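Local structure of ribosome maturation protein SDO1 homolog (Methanothermobacter thermautotrophicus, 2WBM) at residues Val185-Lys190 with Val224-Gly229; Glu131-Gln136 with Lys181-Arg186; Asp119-Ile124 with Val155-Phe160. The protein probably takes part in ribosome maturation and binds RNA, as an archaeal member of the SDO1/SBDS family. All blocks are in the same frame, centred on the assembly; numbering follows the deposited sequence. Where two conformers were deposited one is given.

Contact 1 of 3, residues Val185-Lys190 with Val224-Gly229; sequences VRVAIK and VEIPGG
R186 and E225 face each other as an antiparallel non-hydrogen-bonded pair, their side chains on the same face of the sheet, and the guanidinium and carboxylate close a salt bridge across the two strands. The arginine chain runs extended from CG to NE, which brings the guanidinium edge to E225 OE1, the two side chains crossing at a slant. R186 NE meets E225 OE1 at 3.2 Å, nearly in the guanidinium plane; R186 NH2 adds only a weak bond to the same oxygen. The carboxylate plane is turned 50° from the guanidinium, and OE1 is met on its anti side, well out of the plane, so this is a one-oxygen grip and not a flat bidentate pair.

Along the strands, hydrogen-bonded pairs flank this one: V185 and I226 exchange N-H to O bonds in both directions, and so do V187 and V224. They join strands 181-191 and 220-227 in the antiparallel sheet of the SBDS C-terminal domain.

The other face is aliphatic. I226 places CG1 between its backbone N and carbonyl carbon (chi1 61°), which turns the branch toward strand 181-191: I226 CG1 touches V185 CG2 at 3.6 Å, and I226 CD1 reaches on to V187 CG2 at 4.0 Å. The other methyl of V185, CG1, lies 4.0 Å from G228 CA, where the chain has left the strand for a 3-10 turn. Helices 196-206 and 231-241 pack on this aliphatic face, through F206 on I226, F234 and I203 on V224, and Q231 on V185.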
ATOM      1  N   VAL A 185      15.550  -7.595  -9.355  1.00 13.04           N
ATOM      2  CA  VAL A 185      16.419  -8.239 -10.345  1.00 13.50           C
ATOM      3  C   VAL A 185      16.830  -7.211 -11.381  1.00 15.64           C
ATOM      4  O   VAL A 185      16.159  -6.186 -11.548  1.00 16.38           O
ATOM      5  CB  VAL A 185      15.756  -9.448 -11.039  1.00 14.54           C
ATOM      6  CG1 VAL A 185      15.295 -10.487 -10.000  1.00 11.06           C
ATOM      7  CG2 VAL A 185      14.605  -9.004 -11.925  1.00 15.24           C
ATOM      8  N   ARG A 186      17.938  -7.477 -12.064  1.00 13.38           N
ATOM      9  CA  ARG A 186      18.405  -6.578 -13.125  1.00 14.09           C
ATOM     10  C   ARG A 186      18.282  -7.275 -14.464  1.00 13.52           C
ATOM     11  O   ARG A 186      18.716  -8.415 -14.616  1.00 13.11           O
ATOM     12  CB  ARG A 186      19.848  -6.126 -12.859  1.00 17.12           C
ATOM     13  CG  ARG A 186      19.907  -5.020 -11.792  1.00 23.75           C
ATOM     14  CD  ARG A 186      21.264  -4.330 -11.696  1.00 35.61           C
ATOM     15  NE  ARG A 186      21.284  -3.406 -10.557  1.00 41.52           N
ATOM     16  CZ  ARG A 186      22.216  -2.478 -10.333  1.00 48.28           C
ATOM     17  NH1 ARG A 186      23.233  -2.321 -11.175  1.00 46.32           N
ATOM     18  NH2 ARG A 186      22.130  -1.696  -9.259  1.00 43.69           N
ATOM     19  N   VAL A 187      17.658  -6.588 -15.416  1.00 12.20           N
ATOM     20  CA  VAL A 187      17.400  -7.139 -16.726  1.00 13.12           C
ATOM     21  C   VAL A 187      18.107  -6.258 -17.740  1.00 13.94           C
ATOM     22  O   VAL A 187      17.974  -5.037 -17.697  1.00 15.01           O
ATOM     23  CB  VAL A 187      15.883  -7.107 -17.023  1.00 14.07           C
ATOM     24  CG1 VAL A 187      15.596  -7.662 -18.416  1.00 18.99           C
ATOM     25  CG2 VAL A 187      15.093  -7.888 -15.918  1.00 16.58           C
ATOM     26  N   ALA A 188      18.858  -6.873 -18.643  1.00 12.90           N
ATOM     27  CA  ALA A 188      19.473  -6.128 -19.734  1.00 12.85           C
ATOM     28  C   ALA A 188      18.540  -6.254 -20.924  1.00 14.07           C
ATOM     29  O   ALA A 188      18.118  -7.369 -21.297  1.00 16.39           O
ATOM     30  CB  ALA A 188      20.849  -6.697 -20.073  1.00 11.84           C
ATOM     31  N   ILE A 189      18.193  -5.118 -21.512  1.00 12.63           N
ATOM     32  CA  ILE A 189      17.327  -5.141 -22.684  1.00 15.06           C
ATOM     33  C   ILE A 189      18.056  -4.513 -23.858  1.00 16.14           C
ATOM     34  O   ILE A 189      18.951  -3.681 -23.675  1.00 17.67           O
ATOM     35  CB  ILE A 189      15.967  -4.417 -22.423  1.00 16.93           C
ATOM     36  CG1 ILE A 189      16.148  -2.889 -22.375  1.00 19.85           C
ATOM     37  CG2 ILE A 189      15.328  -4.913 -21.115  1.00 17.94           C
ATOM     38  CD1 ILE A 189      14.841  -2.110 -22.302  1.00 26.99           C
ATOM     39  N   LYS A 190      17.690  -4.946 -25.055  1.00 12.79           N
ATOM     40  CA  LYS A 190      18.234  -4.405 -26.291  0.50 14.12           C
ATOM     41  C   LYS A 190      17.051  -4.099 -27.196  1.00 15.23           C
ATOM     42  O   LYS A 190      16.266  -5.009 -27.507  1.00 14.88           O
ATOM     43  CB  LYS A 190      19.147  -5.446 -26.945  0.50 14.11           C
ATOM     44  CG  LYS A 190      19.840  -4.993 -28.220  0.50 15.63           C
ATOM     45  CD  LYS A 190      20.685  -6.129 -28.787  0.50 20.19           C
ATOM     46  CE  LYS A 190      21.636  -5.637 -29.854  0.50 19.77           C
ATOM     47  NZ  LYS A 190      20.918  -5.048 -31.008  0.50 16.55           N
ATOM     48  N   VAL A 224      17.948  -2.497 -16.417  1.00 12.86           N
ATOM     49  CA  VAL A 224      16.819  -1.992 -15.625  1.00 14.93           C
ATOM     50  C   VAL A 224      16.675  -2.835 -14.376  1.00 15.31           C
ATOM     51  O   VAL A 224      16.644  -4.055 -14.470  1.00 15.53           O
ATOM     52  CB  VAL A 224      15.490  -2.027 -16.399  1.00 16.25           C
ATOM     53  CG1 VAL A 224      14.372  -1.357 -15.578  1.00 14.13           C
ATOM     54  CG2 VAL A 224      15.636  -1.315 -17.757  1.00 16.91           C
ATOM     55  N   GLU A 225      16.627  -2.181 -13.219  1.00 14.24           N
ATOM     56  CA  GLU A 225      16.365  -2.876 -11.967  1.00 15.00           C
ATOM     57  C   GLU A 225      14.857  -2.850 -11.740  1.00 13.61           C
ATOM     58  O   GLU A 225      14.244  -1.773 -11.699  1.00 14.94           O
ATOM     59  CB  GLU A 225      17.107  -2.214 -10.807  1.00 14.61           C
ATOM     60  CG  GLU A 225      16.863  -2.851  -9.460  1.00 17.64           C
ATOM     61  CD  GLU A 225      17.867  -2.378  -8.422  1.00 30.68           C
ATOM     62  OE1 GLU A 225      19.016  -2.875  -8.423  1.00 33.83           O
ATOM     63  OE2 GLU A 225      17.500  -1.508  -7.610  1.00 30.63           O
ATOM     64  N   ILE A 226      14.261  -4.032 -11.628  1.00 12.51           N
ATOM     65  CA  ILE A 226      12.819  -4.153 -11.419  1.00 13.02           C
ATOM     66  C   ILE A 226      12.510  -5.012 -10.191  1.00 13.90           C
ATOM     67  O   ILE A 226      13.340  -5.839  -9.787  1.00 13.90           O
ATOM     68  CB  ILE A 226      12.093  -4.737 -12.658  1.00 12.60           C
ATOM     69  CG1 ILE A 226      12.590  -6.157 -12.987  1.00 13.04           C
ATOM     70  CG2 ILE A 226      12.293  -3.814 -13.880  1.00 14.88           C
ATOM     71  CD1 ILE A 226      11.691  -6.915 -13.962  1.00 14.79           C
ATOM     72  N   PRO A 227      11.317  -4.814  -9.583  1.00 14.09           N
ATOM     73  CA  PRO A 227      10.824  -5.769  -8.596  1.00 12.20           C
ATOM     74  C   PRO A 227      10.812  -7.141  -9.245  1.00 10.87           C
ATOM     75  O   PRO A 227      10.391  -7.273 -10.391  1.00 12.36           O
ATOM     76  CB  PRO A 227       9.395  -5.275  -8.328  1.00 12.02           C
ATOM     77  CG  PRO A 227       9.508  -3.800  -8.520  1.00 13.67           C
ATOM     78  CD  PRO A 227      10.386  -3.677  -9.738  1.00 15.27           C
ATOM     79  N   GLY A 228      11.311  -8.149  -8.542  1.00 11.31           N
ATOM     80  CA  GLY A 228      11.524  -9.454  -9.170  1.00  8.97           C
ATOM     81  C   GLY A 228      10.286 -10.142  -9.714  1.00  9.85           C
ATOM     82  O   GLY A 228      10.381 -10.958 -10.636  1.00 10.94           O
ATOM     83  N   GLY A 229       9.122  -9.836  -9.144  1.00  7.76           N
ATOM     84  CA  GLY A 229       7.870 -10.467  -9.564  1.00  8.37           C
ATOM     85  C   GLY A 229       7.327  -9.939 -10.880  1.00  6.99           C
ATOM     86  O   GLY A 229       6.338 -10.475 -11.390  1.00  9.47           O
TER

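Contact 2 of 3, residues Glu131-Gln136 with Lys181-Arg186; sequences EAINPQ and KFEKVR
E131, the last residue of helix 110-131, meets segment 181-186 with both its backbone and its side chain. Its carbonyl oxygen accepts from E183 N at 3.1 Å. Its carboxylate takes the ammonium of K184: K184 NZ stands 2.8 Å from E131 OE1, on the syn side and only a little out of the carboxylate plane. The other oxygen, OE2, is engaged by K127 one helical turn back, so each oxygen has a lysine partner and the acid probably stays ionised. A bend at chi2 (-69°) turns the carboxylate toward K184. Nearer the backbone, E131 CB lies over the middle of the F182 ring, a CH-pi contact 3.6 Å from the centroid and 4° off the ring normal.

Further along, I133 and K181 form a hydrogen-bonded pair that satisfies both peptide groups. I133 N gives to K181 O at 2.8 Å, nearly straight, while K181 N returns a longer bond of 3.1 Å to I133 O. The ammonium of K181 turns back to its own segment, pairing with E183 OE1 at 3.2 Å, and I133 CD1 packs 4.0 Å from E183 CB. N134 OD1 accepts from Q136 N, closing an Asx turn just after the pairing.

The arrangement is a short antiparallel bridge: strand 132-133, directly after a long helix, pairs with the start of strand 181-191, which runs on into the sheet holding strand 220-227.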
ATOM      1  N   GLU A 131       6.750  -7.964  -5.899  1.00 10.00           N
ATOM      2  CA  GLU A 131       8.089  -7.845  -5.311  1.00 11.35           C
ATOM      3  C   GLU A 131       8.820  -9.170  -5.173  1.00 11.17           C
ATOM      4  O   GLU A 131      10.045  -9.192  -5.065  1.00 12.89           O
ATOM      5  CB  GLU A 131       8.031  -7.143  -3.948  1.00 12.39           C
ATOM      6  CG  GLU A 131       7.382  -5.751  -3.953  1.00 13.80           C
ATOM      7  CD  GLU A 131       8.205  -4.679  -4.671  1.00 16.26           C
ATOM      8  OE1 GLU A 131       9.433  -4.844  -4.875  1.00 18.67           O
ATOM      9  OE2 GLU A 131       7.610  -3.647  -5.029  1.00 21.47           O
ATOM     10  N   ALA A 132       8.074 -10.268  -5.169  1.00 10.17           N
ATOM     11  CA  ALA A 132       8.634 -11.563  -4.781  1.00 11.46           C
ATOM     12  C   ALA A 132       9.204 -12.376  -5.938  1.00 11.73           C
ATOM     13  O   ALA A 132       8.796 -12.224  -7.094  1.00 12.13           O
ATOM     14  CB  ALA A 132       7.604 -12.390  -4.043  1.00 11.55           C
ATOM     15  N   ILE A 133      10.166 -13.227  -5.607  1.00 11.82           N
ATOM     16  CA  ILE A 133      10.580 -14.312  -6.491  1.00 13.17           C
ATOM     17  C   ILE A 133      10.582 -15.615  -5.711  1.00 14.20           C
ATOM     18  O   ILE A 133      10.523 -15.614  -4.483  1.00 14.98           O
ATOM     19  CB  ILE A 133      11.986 -14.092  -7.087  1.00 14.83           C
ATOM     20  CG1 ILE A 133      13.049 -14.044  -5.976  1.00 16.26           C
ATOM     21  CG2 ILE A 133      11.998 -12.842  -7.977  1.00 13.44           C
ATOM     22  CD1 ILE A 133      14.481 -14.293  -6.465  1.00 21.25           C
ATOM     23  N   ASN A 134      10.615 -16.719  -6.446  1.00 14.14           N
ATOM     24  CA  ASN A 134      10.904 -18.022  -5.897  1.00 16.47           C
ATOM     25  C   ASN A 134      12.429 -18.111  -5.872  1.00 18.31           C
ATOM     26  O   ASN A 134      13.052 -18.140  -6.933  1.00 17.59           O
ATOM     27  CB  ASN A 134      10.310 -19.090  -6.824  1.00 15.01           C
ATOM     28  CG  ASN A 134      10.557 -20.506  -6.342  1.00 19.94           C
ATOM     29  OD1 ASN A 134      11.504 -20.777  -5.603  1.00 18.51           O
ATOM     30  ND2 ASN A 134       9.706 -21.426  -6.779  1.00 19.55           N
ATOM     31  N   PRO A 135      13.043 -18.121  -4.667  1.00 20.61           N
ATOM     32  CA  PRO A 135      14.511 -18.118  -4.610  1.00 21.23           C
ATOM     33  C   PRO A 135      15.162 -19.368  -5.204  1.00 21.99           C
ATOM     34  O   PRO A 135      16.359 -19.340  -5.501  1.00 22.55           O
ATOM     35  CB  PRO A 135      14.823 -18.000  -3.111  1.00 22.18           C
ATOM     36  CG  PRO A 135      13.567 -18.402  -2.412  1.00 23.19           C
ATOM     37  CD  PRO A 135      12.443 -18.012  -3.325  1.00 21.20           C
ATOM     38  N   GLN A 136      14.382 -20.431  -5.397  1.00 20.89           N
ATOM     39  CA  GLN A 136      14.903 -21.679  -5.971  1.00 21.28           C
ATOM     40  C   GLN A 136      15.207 -21.597  -7.474  1.00 20.26           C
ATOM     41  O   GLN A 136      16.117 -22.268  -7.959  1.00 20.39           O
ATOM     42  CB  GLN A 136      13.949 -22.842  -5.705  1.00 22.03           C
ATOM     43  CG  GLN A 136      13.718 -23.154  -4.231  1.00 25.85           C
ATOM     44  CD  GLN A 136      12.653 -24.221  -4.015  1.00 31.45           C
ATOM     45  OE1 GLN A 136      11.877 -24.543  -4.920  1.00 34.62           O
ATOM     46  NE2 GLN A 136      12.609 -24.768  -2.808  1.00 33.91           N
ATOM     47  N   LYS A 181      10.802 -14.836  -1.458  1.00 15.04           N
ATOM     48  CA  LYS A 181      11.672 -13.788  -0.975  1.00 15.71           C
ATOM     49  C   LYS A 181      11.385 -12.558  -1.827  1.00 12.74           C
ATOM     50  O   LYS A 181      11.117 -12.686  -3.014  1.00 15.28           O
ATOM     51  CB  LYS A 181      13.124 -14.222  -1.180  1.00 18.37           C
ATOM     52  CG  LYS A 181      14.178 -13.390  -0.478  1.00 26.36           C
ATOM     53  CD  LYS A 181      15.575 -13.899  -0.846  1.00 29.61           C
ATOM     54  CE  LYS A 181      16.678 -13.108  -0.151  1.00 37.22           C
ATOM     55  NZ  LYS A 181      16.786 -11.707  -0.660  1.00 37.64           N
ATOM     56  N   PHE A 182      11.436 -11.379  -1.218  1.00 10.68           N
ATOM     57  CA  PHE A 182      11.409 -10.122  -1.964  1.00 10.64           C
ATOM     58  C   PHE A 182      12.808  -9.881  -2.513  1.00 11.31           C
ATOM     59  O   PHE A 182      13.795  -9.935  -1.776  1.00 11.01           O
ATOM     60  CB  PHE A 182      11.002  -8.963  -1.059  1.00 10.74           C
ATOM     61  CG  PHE A 182       9.512  -8.814  -0.879  1.00 14.80           C
ATOM     62  CD1 PHE A 182       8.637  -9.837  -1.230  1.00 13.32           C
ATOM     63  CD2 PHE A 182       8.992  -7.655  -0.324  1.00 20.94           C
ATOM     64  CE1 PHE A 182       7.256  -9.698  -1.049  1.00 17.20           C
ATOM     65  CE2 PHE A 182       7.612  -7.508  -0.138  1.00 23.18           C
ATOM     66  CZ  PHE A 182       6.751  -8.536  -0.505  1.00 19.84           C
ATOM     67  N   GLU A 183      12.894  -9.649  -3.816  1.00  9.96           N
ATOM     68  CA  GLU A 183      14.190  -9.401  -4.451  1.00 12.38           C
ATOM     69  C   GLU A 183      14.016  -8.617  -5.726  1.00 11.71           C
ATOM     70  O   GLU A 183      13.153  -8.933  -6.548  1.00 13.56           O
ATOM     71  CB  GLU A 183      14.909 -10.720  -4.740  1.00 13.24           C
ATOM     72  CG  GLU A 183      16.389 -10.562  -5.051  1.00 21.40           C
ATOM     73  CD  GLU A 183      17.175 -11.847  -4.818  1.00 27.96           C
ATOM     74  OE1 GLU A 183      17.030 -12.463  -3.737  1.00 34.48           O
ATOM     75  OE2 GLU A 183      17.951 -12.228  -5.718  1.00 36.65           O
ATOM     76  N   LYS A 184      14.841  -7.585  -5.888  1.00 14.21           N
ATOM     77  CA  LYS A 184      14.904  -6.861  -7.138  1.00 13.43           C
ATOM     78  C   LYS A 184      15.808  -7.672  -8.057  1.00 15.01           C
ATOM     79  O   LYS A 184      16.698  -8.381  -7.585  1.00 15.13           O
ATOM     80  CB  LYS A 184      15.503  -5.459  -6.962  1.00 15.53           C
ATOM     81  CG  LYS A 184      14.858  -4.599  -5.887  1.00 19.00           C
ATOM     82  CD  LYS A 184      13.464  -4.115  -6.255  1.00 23.65           C
ATOM     83  CE  LYS A 184      12.875  -3.296  -5.085  1.00 27.19           C
ATOM     84  NZ  LYS A 184      11.426  -2.979  -5.247  1.00 31.99           N
ATOM     85  N   VAL A 185      15.550  -7.595  -9.355  1.00 13.04           N
ATOM     86  CA  VAL A 185      16.419  -8.239 -10.345  1.00 13.50           C
ATOM     87  C   VAL A 185      16.830  -7.211 -11.381  1.00 15.64           C
ATOM     88  O   VAL A 185      16.159  -6.186 -11.548  1.00 16.38           O
ATOM     89  CB  VAL A 185      15.756  -9.448 -11.039  1.00 14.54           C
ATOM     90  CG1 VAL A 185      15.295 -10.487 -10.000  1.00 11.06           C
ATOM     91  CG2 VAL A 185      14.605  -9.004 -11.925  1.00 15.24           C
ATOM     92  N   ARG A 186      17.938  -7.477 -12.064  1.00 13.38           N
ATOM     93  CA  ARG A 186      18.405  -6.578 -13.125  1.00 14.09           C
ATOM     94  C   ARG A 186      18.282  -7.275 -14.464  1.00 13.52           C
ATOM     95  O   ARG A 186      18.716  -8.415 -14.616  1.00 13.11           O
ATOM     96  CB  ARG A 186      19.848  -6.126 -12.859  1.00 17.12           C
ATOM     97  CG  ARG A 186      19.907  -5.020 -11.792  1.00 23.75           C
ATOM     98  CD  ARG A 186      21.264  -4.330 -11.696  1.00 35.61           C
ATOM     99  NE  ARG A 186      21.284  -3.406 -10.557  1.00 41.52           N
ATOM    100  CZ  ARG A 186      22.216  -2.478 -10.333  1.00 48.28           C
ATOM    101  NH1 ARG A 186      23.233  -2.321 -11.175  1.00 46.32           N
ATOM    102  NH2 ARG A 186      22.130  -1.696  -9.259  1.00 43.69           N
TER

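Contact 3 of 3, residues Asp119-Ile124 with Val155-Phe160; sequences DKRLKI and VHVDPF
V157 packs against K120, R121 and I124 of helix 110-131 and supplies the apolar part of the contact. With CB pointing at the helix and CG1 anti to the backbone N (chi1 167°), CG1 meets K120 and I124 while CG2 turns to R121 and I124. V157 CG1 lies 3.8 Å from I124 CD1, the two side chains reaching for each other tip to tip, and 3.9 Å from K120 CB. V157 CG2 touches R121 CB at 4.1 Å. K120 and I124 lie one turn apart on the helix, and the valine sits against both. M150 of helix 143-152 and Q166 of helix 163-174 also touch V157, so the loop between those two helices is held into the three-helix part of SBDS domain II.

The polar part belongs to K120. Its chain runs straight as far as CE and then bends at the end (chi4 73°), bringing the ammonium to the loop backbone: K120 NZ donates to P159 O at 2.7 Å, tilted 27° from the carbonyl plane. On the way, K120 CD passes 3.7 Å from D158 O. A water links the two segments: it donates to F160 O at 2.7 Å and accepts only a weak bond from K120 NZ. R121 turns its own charged end elsewhere, to E147 and E118.

Within the loop, D158 OD2 accepts from F160 N, met from above the carboxylate plane, which makes an Asx turn; the same oxygen takes K161 N. The turn spans P159, whose carbonyl accepts from K120, and ends at F160.

With backbone carbonyls for partners, the lysine charge is probably balanced here by carbonyl dipoles: D158 OD2, the nearby acid, stays 6.9 Å from K120 NZ, too far to form an ion pair.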
ATOM      1  N   ASP A 119     -10.490  -5.073  -0.289  1.00 14.16           N
ATOM      2  CA  ASP A 119      -9.608  -4.124  -0.956  1.00 15.26           C
ATOM      3  C   ASP A 119      -8.146  -4.385  -0.582  1.00 15.78           C
ATOM      4  O   ASP A 119      -7.278  -4.465  -1.472  1.00 17.09           O
ATOM      5  CB  ASP A 119      -9.999  -2.686  -0.610  1.00 15.20           C
ATOM      6  CG  ASP A 119      -9.081  -1.649  -1.270  1.00 22.54           C
ATOM      7  OD1 ASP A 119      -9.150  -1.477  -2.513  1.00 23.52           O
ATOM      8  OD2 ASP A 119      -8.285  -1.013  -0.540  1.00 24.91           O
ATOM      9  N   LYS A 120      -7.875  -4.515   0.718  1.00 14.70           N
ATOM     10  CA  LYS A 120      -6.513  -4.739   1.180  1.00 15.57           C
ATOM     11  C   LYS A 120      -5.990  -6.115   0.799  1.00 16.54           C
ATOM     12  O   LYS A 120      -4.823  -6.241   0.438  1.00 16.10           O
ATOM     13  CB  LYS A 120      -6.369  -4.457   2.676  1.00 16.49           C
ATOM     14  CG  LYS A 120      -6.525  -2.958   2.955  1.00 18.66           C
ATOM     15  CD  LYS A 120      -6.092  -2.565   4.322  1.00 19.44           C
ATOM     16  CE  LYS A 120      -6.100  -1.038   4.480  1.00 19.10           C
ATOM     17  NZ  LYS A 120      -7.497  -0.494   4.558  1.00 22.89           N
ATOM     18  N   ARG A 121      -6.854  -7.131   0.846  1.00 14.66           N
ATOM     19  CA  ARG A 121      -6.480  -8.493   0.444  0.50 14.41           C
ATOM     20  C   ARG A 121      -5.908  -8.484  -0.976  1.00 14.76           C
ATOM     21  O   ARG A 121      -4.826  -9.022  -1.235  1.00 14.27           O
ATOM     22  CB  ARG A 121      -7.697  -9.427   0.525  0.50 12.98           C
ATOM     23  CG  ARG A 121      -7.405 -10.897   0.247  0.50 13.74           C
ATOM     24  CD  ARG A 121      -8.687 -11.738   0.236  0.50  7.76           C
ATOM     25  NE  ARG A 121      -9.434 -11.566  -1.006  0.50 14.69           N
ATOM     26  CZ  ARG A 121      -9.203 -12.249  -2.124  0.50 14.32           C
ATOM     27  NH1 ARG A 121      -8.258 -13.179  -2.161  0.50  6.72           N
ATOM     28  NH2 ARG A 121      -9.932 -12.010  -3.204  0.50 15.97           N
ATOM     29  N   LEU A 122      -6.636  -7.860  -1.900  1.00 14.02           N
ATOM     30  CA  LEU A 122      -6.181  -7.817  -3.290  1.00 14.37           C
ATOM     31  C   LEU A 122      -4.874  -7.037  -3.430  1.00 15.28           C
ATOM     32  O   LEU A 122      -3.972  -7.464  -4.150  1.00 12.57           O
ATOM     33  CB  LEU A 122      -7.265  -7.262  -4.229  1.00 15.83           C
ATOM     34  CG  LEU A 122      -6.864  -7.175  -5.720  1.00 25.43           C
ATOM     35  CD1 LEU A 122      -6.555  -8.554  -6.343  1.00 27.43           C
ATOM     36  CD2 LEU A 122      -7.902  -6.422  -6.557  1.00 30.10           C
ATOM     37  N   LYS A 123      -4.766  -5.905  -2.732  1.00 13.13           N
ATOM     38  CA  LYS A 123      -3.556  -5.075  -2.818  1.00 15.12           C
ATOM     39  C   LYS A 123      -2.337  -5.811  -2.248  1.00 15.67           C
ATOM     40  O   LYS A 123      -1.235  -5.720  -2.805  1.00 14.47           O
ATOM     41  CB  LYS A 123      -3.773  -3.731  -2.116  1.00 14.59           C
ATOM     42  CG  LYS A 123      -4.716  -2.831  -2.877  1.00 16.98           C
ATOM     43  CD  LYS A 123      -5.050  -1.575  -2.108  1.00 21.21           C
ATOM     44  CE  LYS A 123      -5.859  -0.630  -2.989  1.00 25.45           C
ATOM     45  NZ  LYS A 123      -6.594   0.376  -2.165  1.00 29.91           N
ATOM     46  N   ILE A 124      -2.551  -6.561  -1.170  1.00 13.72           N
ATOM     47  CA  ILE A 124      -1.480  -7.362  -0.557  1.00 15.36           C
ATOM     48  C   ILE A 124      -1.020  -8.460  -1.523  1.00 15.04           C
ATOM     49  O   ILE A 124       0.187  -8.655  -1.719  1.00 15.40           O
ATOM     50  CB  ILE A 124      -1.913  -7.987   0.799  1.00 17.21           C
ATOM     51  CG1 ILE A 124      -2.027  -6.915   1.892  1.00 15.84           C
ATOM     52  CG2 ILE A 124      -0.923  -9.074   1.255  1.00 18.95           C
ATOM     53  CD1 ILE A 124      -2.954  -7.348   3.079  1.00 15.07           C
ATOM     54  N   VAL A 155      -4.255 -16.973   6.470  1.00 12.15           N
ATOM     55  CA  VAL A 155      -4.022 -15.556   6.683  1.00 14.58           C
ATOM     56  C   VAL A 155      -5.346 -14.805   6.818  1.00 15.81           C
ATOM     57  O   VAL A 155      -6.237 -14.949   5.978  1.00 16.14           O
ATOM     58  CB  VAL A 155      -3.177 -14.949   5.514  1.00 14.65           C
ATOM     59  CG1 VAL A 155      -3.136 -13.440   5.614  1.00 15.21           C
ATOM     60  CG2 VAL A 155      -1.764 -15.547   5.506  1.00 15.86           C
ATOM     61  N   HIS A 156      -5.469 -14.015   7.886  1.00 15.38           N
ATOM     62  CA  HIS A 156      -6.583 -13.090   8.046  1.00 18.43           C
ATOM     63  C   HIS A 156      -6.081 -11.685   7.755  1.00 16.55           C
ATOM     64  O   HIS A 156      -5.213 -11.183   8.462  1.00 19.20           O
ATOM     65  CB  HIS A 156      -7.149 -13.164   9.472  1.00 19.41           C
ATOM     66  CG  HIS A 156      -7.679 -14.518   9.843  1.00 27.13           C
ATOM     67  ND1 HIS A 156      -6.884 -15.504  10.390  1.00 30.68           N
ATOM     68  CD2 HIS A 156      -8.922 -15.047   9.749  1.00 34.96           C
ATOM     69  CE1 HIS A 156      -7.614 -16.583  10.616  1.00 33.41           C
ATOM     70  NE2 HIS A 156      -8.855 -16.332  10.239  1.00 36.07           N
ATOM     71  N   VAL A 157      -6.613 -11.063   6.707  1.00 15.54           N
ATOM     72  CA  VAL A 157      -6.246  -9.701   6.350  1.00 15.51           C
ATOM     73  C   VAL A 157      -7.003  -8.718   7.270  1.00 16.04           C
ATOM     74  O   VAL A 157      -8.199  -8.884   7.513  1.00 17.18           O
ATOM     75  CB  VAL A 157      -6.523  -9.429   4.847  1.00 16.24           C
ATOM     76  CG1 VAL A 157      -6.444  -7.940   4.503  1.00 14.38           C
ATOM     77  CG2 VAL A 157      -5.551 -10.236   3.965  1.00 16.45           C
ATOM     78  N   ASP A 158      -6.286  -7.735   7.805  1.00 14.78           N
ATOM     79  CA  ASP A 158      -6.899  -6.700   8.647  1.00 14.82           C
ATOM     80  C   ASP A 158      -7.558  -5.646   7.770  1.00 13.81           C
ATOM     81  O   ASP A 158      -6.994  -5.250   6.749  1.00 14.51           O
ATOM     82  CB  ASP A 158      -5.837  -6.032   9.514  1.00 15.71           C
ATOM     83  CG  ASP A 158      -6.441  -5.190  10.612  1.00 19.16           C
ATOM     84  OD1 ASP A 158      -6.860  -5.789  11.619  1.00 16.65           O
ATOM     85  OD2 ASP A 158      -6.525  -3.947  10.458  1.00 15.76           O
ATOM     86  N   PRO A 159      -8.744  -5.143   8.179  1.00 15.23           N
ATOM     87  CA  PRO A 159      -9.385  -4.076   7.408  1.00 15.31           C
ATOM     88  C   PRO A 159      -8.633  -2.729   7.451  1.00 15.88           C
ATOM     89  O   PRO A 159      -8.741  -1.938   6.509  1.00 16.85           O
ATOM     90  CB  PRO A 159     -10.747  -3.919   8.108  1.00 15.30           C
ATOM     91  CG  PRO A 159     -10.489  -4.415   9.527  1.00 16.13           C
ATOM     92  CD  PRO A 159      -9.586  -5.593   9.308  1.00 14.19           C
ATOM     93  N   PHE A 160      -7.879  -2.471   8.522  1.00 12.35           N
ATOM     94  CA  PHE A 160      -7.397  -1.111   8.793  1.00 14.27           C
ATOM     95  C   PHE A 160      -5.894  -0.901   8.610  1.00 13.76           C
ATOM     96  O   PHE A 160      -5.471   0.127   8.065  1.00 14.61           O
ATOM     97  CB  PHE A 160      -7.830  -0.661  10.199  1.00 11.61           C
ATOM     98  CG  PHE A 160      -7.405   0.747  10.553  1.00 11.42           C
ATOM     99  CD1 PHE A 160      -8.067   1.850  10.009  1.00 13.95           C
ATOM    100  CD2 PHE A 160      -6.337   0.971  11.428  1.00 11.02           C
ATOM    101  CE1 PHE A 160      -7.674   3.153  10.320  1.00 13.18           C
ATOM    102  CE2 PHE A 160      -5.938   2.265  11.754  1.00  8.24           C
ATOM    103  CZ  PHE A 160      -6.615   3.369  11.201  1.00 11.99           C
TER
HETATM  104  O   HOH W   1      -6.602   1.981   6.526  1.00 17.44           O

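Overall arrangement
Contacts 1 and 2 are neighbours on one antiparallel sheet: their centres are 11 Å apart, they share V185 and R186 on strand 181-191, and they touch directly, with P227 CB 3.5 Å from E131 OE1 and G228 CA 3.6 Å from I133 CG2. Between them the helix end (E131) meets segment 181-186 in contact 2 and P227 of contact 1. Contact 3 sits further back on that same helix, its centre 22 Å from that of contact 2 and 28 Å from that of contact 1, touching neither; nearest atoms are about 7 and 11 Å away. A glycerol, probably from the crystallisation liquor, lies about 4 Å from the V187 side chain in contact 1.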